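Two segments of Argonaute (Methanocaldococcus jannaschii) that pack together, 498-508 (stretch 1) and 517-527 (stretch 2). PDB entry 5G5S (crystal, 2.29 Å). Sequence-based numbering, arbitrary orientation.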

# COMPACT_ATOMS: atom_id res chain seq x y z
N PRO A 498 12.29 -5.58 -21.05
CA PRO A 498 13.65 -6.15 -20.93
C PRO A 498 13.79 -7.11 -19.74
O PRO A 498 14.66 -7.99 -19.76
N TYR A 499 12.91 -6.95 -18.72
CA TYR A 499 12.95 -7.73 -17.48
C TYR A 499 12.41 -9.13 -17.55
O TYR A 499 11.28 -9.36 -17.98
N ASP A 500 13.22 -10.08 -17.08
CA ASP A 500 12.83 -11.48 -16.96
C ASP A 500 11.78 -11.56 -15.83
O ASP A 500 10.79 -12.26 -15.97
N TYR A 501 12.01 -10.79 -14.74
CA TYR A 501 11.14 -10.69 -13.58
C TYR A 501 11.00 -9.27 -13.11
O TYR A 501 11.95 -8.49 -13.14
N ILE A 502 9.79 -8.94 -12.67
CA ILE A 502 9.42 -7.70 -12.01
C ILE A 502 8.90 -8.22 -10.68
O ILE A 502 7.98 -9.06 -10.66
N MET A 503 9.59 -7.84 -9.59
CA MET A 503 9.29 -8.37 -8.28
C MET A 503 8.85 -7.27 -7.31
O MET A 503 9.59 -6.33 -7.05
N GLY A 504 7.62 -7.40 -6.84
CA GLY A 504 7.03 -6.50 -5.86
C GLY A 504 7.39 -7.01 -4.49
O GLY A 504 7.20 -8.18 -4.19
N LEU A 505 7.95 -6.14 -3.67
CA LEU A 505 8.41 -6.55 -2.36
C LEU A 505 7.85 -5.68 -1.27
O LEU A 505 7.81 -4.46 -1.42
N ASP A 506 7.40 -6.31 -0.19
CA ASP A 506 6.91 -5.69 1.04
C ASP A 506 7.52 -6.48 2.20
O ASP A 506 7.51 -7.71 2.18
N THR A 507 8.09 -5.77 3.18
CA THR A 507 8.76 -6.37 4.34
C THR A 507 8.18 -5.90 5.69
O THR A 507 8.77 -5.06 6.37
N GLY A 508 7.01 -6.45 6.04
CA GLY A 508 6.28 -6.16 7.27
C GLY A 508 7.07 -6.38 8.54
O GLY A 508 7.14 -5.47 9.38
N VAL A 517 7.63 -15.21 9.31
CA VAL A 517 7.48 -14.67 7.95
C VAL A 517 7.49 -13.14 8.04
O VAL A 517 6.60 -12.54 8.64
N GLY A 518 8.52 -12.53 7.47
CA GLY A 518 8.69 -11.08 7.50
C GLY A 518 8.28 -10.32 6.27
O GLY A 518 8.22 -9.08 6.29
N GLY A 519 8.00 -11.03 5.18
CA GLY A 519 7.63 -10.39 3.94
C GLY A 519 7.09 -11.28 2.85
O GLY A 519 6.76 -12.45 3.07
N CYS A 520 6.98 -10.70 1.66
CA CYS A 520 6.45 -11.35 0.48
C CYS A 520 7.02 -10.72 -0.74
O CYS A 520 7.21 -9.51 -0.77
N THR A 521 7.26 -11.54 -1.76
CA THR A 521 7.68 -11.12 -3.09
C THR A 521 6.60 -11.65 -4.05
O THR A 521 6.25 -12.84 -4.00
N VAL A 522 6.05 -10.77 -4.87
CA VAL A 522 5.11 -11.17 -5.91
C VAL A 522 5.90 -11.08 -7.21
O VAL A 522 6.37 -10.01 -7.59
N VAL A 523 6.17 -12.24 -7.81
CA VAL A 523 6.98 -12.37 -9.02
C VAL A 523 6.13 -12.33 -10.29
O VAL A 523 5.25 -13.16 -10.49
N TYR A 524 6.42 -11.36 -11.15
CA TYR A 524 5.78 -11.18 -12.45
C TYR A 524 6.79 -11.48 -13.54
O TYR A 524 7.95 -11.14 -13.40
N ASP A 525 6.34 -12.11 -14.63
CA ASP A 525 7.22 -12.38 -15.76
C ASP A 525 7.19 -11.21 -16.76
O ASP A 525 6.51 -10.21 -16.50
N SER A 526 7.90 -11.35 -17.89
CA SER A 526 7.97 -10.33 -18.94
C SER A 526 6.62 -10.00 -19.60
O SER A 526 6.51 -8.93 -20.20
N GLU A 527 5.60 -10.91 -19.50
CA GLU A 527 4.25 -10.72 -20.06
C GLU A 527 3.26 -10.11 -19.03
O GLU A 527 2.09 -9.89 -19.37

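What satisfies the backbone donors and acceptors between the two strands? They run antiparallel, with 162° between their N-to-C directions, and three reciprocal pairs of hydrogen bonds join them. Ile502 N gives to Tyr524 O at 3.0 Å, and Tyr524 N returns to Ile502 O at 2.8 Å. Gly504 N meets Val522 O at 3.0 Å, and Val522 N meets Gly504 O at 2.9 Å. The last pair is longer: Asp506 N to Cys520 O is 3.3 Å, and Cys520 N to Asp506 O is 3.1 Å. All six have good geometry, with angles at the hydrogen of 155° to 167°. Some of the same oxygens also receive a CA-H contact, as where Tyr501 CA lies 3.2 Å from Tyr524 O and Thr521 CA lies 3.2 Å from Gly504 O.

Which side chains pack on the face that carries Met503? Tyr501, Met503 and Leu505 from the first strand share it with Thr521 and Val523 from the second. Tyr501 (chi1 m) brings CD1 to 3.6 Å from Val523 CG1. Met503, extended beyond an m chi1 with chi2 and chi3 both t, sets CE 3.8 Å from that same Val523 CG1, while its CB rests 3.7 Å from Thr521 CG2. Val523 (t) is thus touched by both neighbours. The end of Leu505 (chi1 t, chi2 p) comes nearer the other strand, with CD1 3.4 Å from Thr521 OG1; this is a packing contact, and the hydroxyl of Thr521 (m) finds no hydrogen-bond partner across the interface.

What occupies the other face? Ile502 (m, t) and Tyr524 (m) stand side by side, CB to CB 4.3 Å, though the end of Tyr524 leads away. Gly504 contributes no side chain opposite Val522 (t), and farther along Asp506 (t) lies across from Cys520 (t) without a polar contact between their side chains. Gly519 belongs to neither row: its CA lies 3.2 Å from Asp506 O, and a CB there would point toward the first stretch, clash with Asp506 O and crowd Thr507 CG2.

How are the polar side chains satisfied, if not across the contact? No side chain makes a hydrogen bond from one stretch to the other. Tyr499 OH, Asp500 OD2, Tyr501 OH and Asp525 OD2 are bonded elsewhere in the structure. Asp525 (p) also uses OD1 locally, accepting from Glu527 N at 3.1 Å. Ser526 (p) touches the first stretch through carbon, its CB 3.3 Å from Tyr499 O. At the far end, Gly508 N and Gly518 O are 2.9 Å apart, but the angle is too poor for a hydrogen bond.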

# COMPACT_ATOMS: atom_id res chain seq x y z
CB PRO A 498 14.53 -4.92 -20.66
CG PRO A 498 13.61 -3.88 -20.13
CD PRO A 498 12.31 -4.11 -20.82
CB TYR A 499 12.28 -6.97 -16.31
CG TYR A 499 12.81 -5.56 -16.17
CD1 TYR A 499 14.10 -5.33 -15.70
CD2 TYR A 499 12.05 -4.46 -16.56
CE1 TYR A 499 14.62 -4.04 -15.62
CE2 TYR A 499 12.55 -3.17 -16.46
CZ TYR A 499 13.83 -2.96 -15.97
OH TYR A 499 14.34 -1.69 -15.86
CB ASP A 500 14.04 -12.36 -16.63
CG ASP A 500 15.04 -12.44 -17.77
OD1 ASP A 500 14.81 -13.24 -18.70
OD2 ASP A 500 16.05 -11.71 -17.74
CB TYR A 501 11.68 -11.51 -12.39
CG TYR A 501 11.85 -12.99 -12.66
CD1 TYR A 501 10.79 -13.76 -13.15
CD2 TYR A 501 13.06 -13.63 -12.38
CE1 TYR A 501 10.95 -15.12 -13.41
CE2 TYR A 501 13.22 -15.00 -12.61
CZ TYR A 501 12.16 -15.73 -13.13
OH TYR A 501 12.31 -17.08 -13.37
CB ILE A 502 8.43 -6.83 -12.79
CG1 ILE A 502 9.11 -6.25 -14.06
CG2 ILE A 502 7.88 -5.71 -11.86
CD1 ILE A 502 8.16 -5.76 -15.15
CB MET A 503 10.48 -9.18 -7.75
CG MET A 503 10.75 -10.46 -8.52
SD MET A 503 12.11 -11.39 -7.78
CE MET A 503 12.20 -12.81 -8.85
CB LEU A 505 9.97 -6.55 -2.36
CG LEU A 505 10.71 -6.88 -1.05
CD1 LEU A 505 10.41 -8.29 -0.58
CD2 LEU A 505 12.20 -6.70 -1.23
CB ASP A 506 5.38 -5.69 1.10
CG ASP A 506 4.83 -4.84 2.25
OD1 ASP A 506 4.94 -5.27 3.43
OD2 ASP A 506 4.29 -3.75 1.97
CB THR A 507 10.29 -6.29 4.18
OG1 THR A 507 10.65 -4.95 3.82
CG2 THR A 507 10.83 -7.25 3.12
CB VAL A 517 6.21 -15.21 7.22
CG1 VAL A 517 6.08 -14.62 5.81
CG2 VAL A 517 6.20 -16.74 7.17
CB CYS A 520 4.92 -11.27 0.48
SG CYS A 520 4.12 -12.02 -0.97
CB THR A 521 9.10 -11.64 -3.44
OG1 THR A 521 10.03 -11.07 -2.52
CG2 THR A 521 9.53 -11.23 -4.85
CB VAL A 522 3.73 -10.45 -5.89
CG1 VAL A 522 2.86 -10.92 -7.04
CG2 VAL A 522 3.02 -10.73 -4.58
CB VAL A 523 7.87 -13.65 -8.95
CG1 VAL A 523 8.80 -13.73 -10.16
CG2 VAL A 523 8.67 -13.71 -7.65
CB TYR A 524 5.27 -9.74 -12.61
CG TYR A 524 3.90 -9.52 -12.01
CD1 TYR A 524 3.67 -9.69 -10.64
CD2 TYR A 524 2.83 -9.11 -12.80
CE1 TYR A 524 2.41 -9.50 -10.09
CE2 TYR A 524 1.56 -8.90 -12.25
CZ TYR A 524 1.36 -9.10 -10.89
OH TYR A 524 0.13 -8.90 -10.34
CB ASP A 525 6.90 -13.74 -16.42
CG ASP A 525 5.53 -13.91 -17.06
OD1 ASP A 525 4.83 -12.88 -17.26
OD2 ASP A 525 5.18 -15.05 -17.43
CB SER A 526 9.03 -10.70 -19.98
OG SER A 526 8.66 -11.83 -20.75
CB GLU A 527 3.65 -12.05 -20.57
CG GLU A 527 4.38 -12.74 -21.71
CD GLU A 527 3.88 -14.15 -21.97
OE1 GLU A 527 3.75 -14.92 -20.99
OE2 GLU A 527 3.63 -14.49 -23.15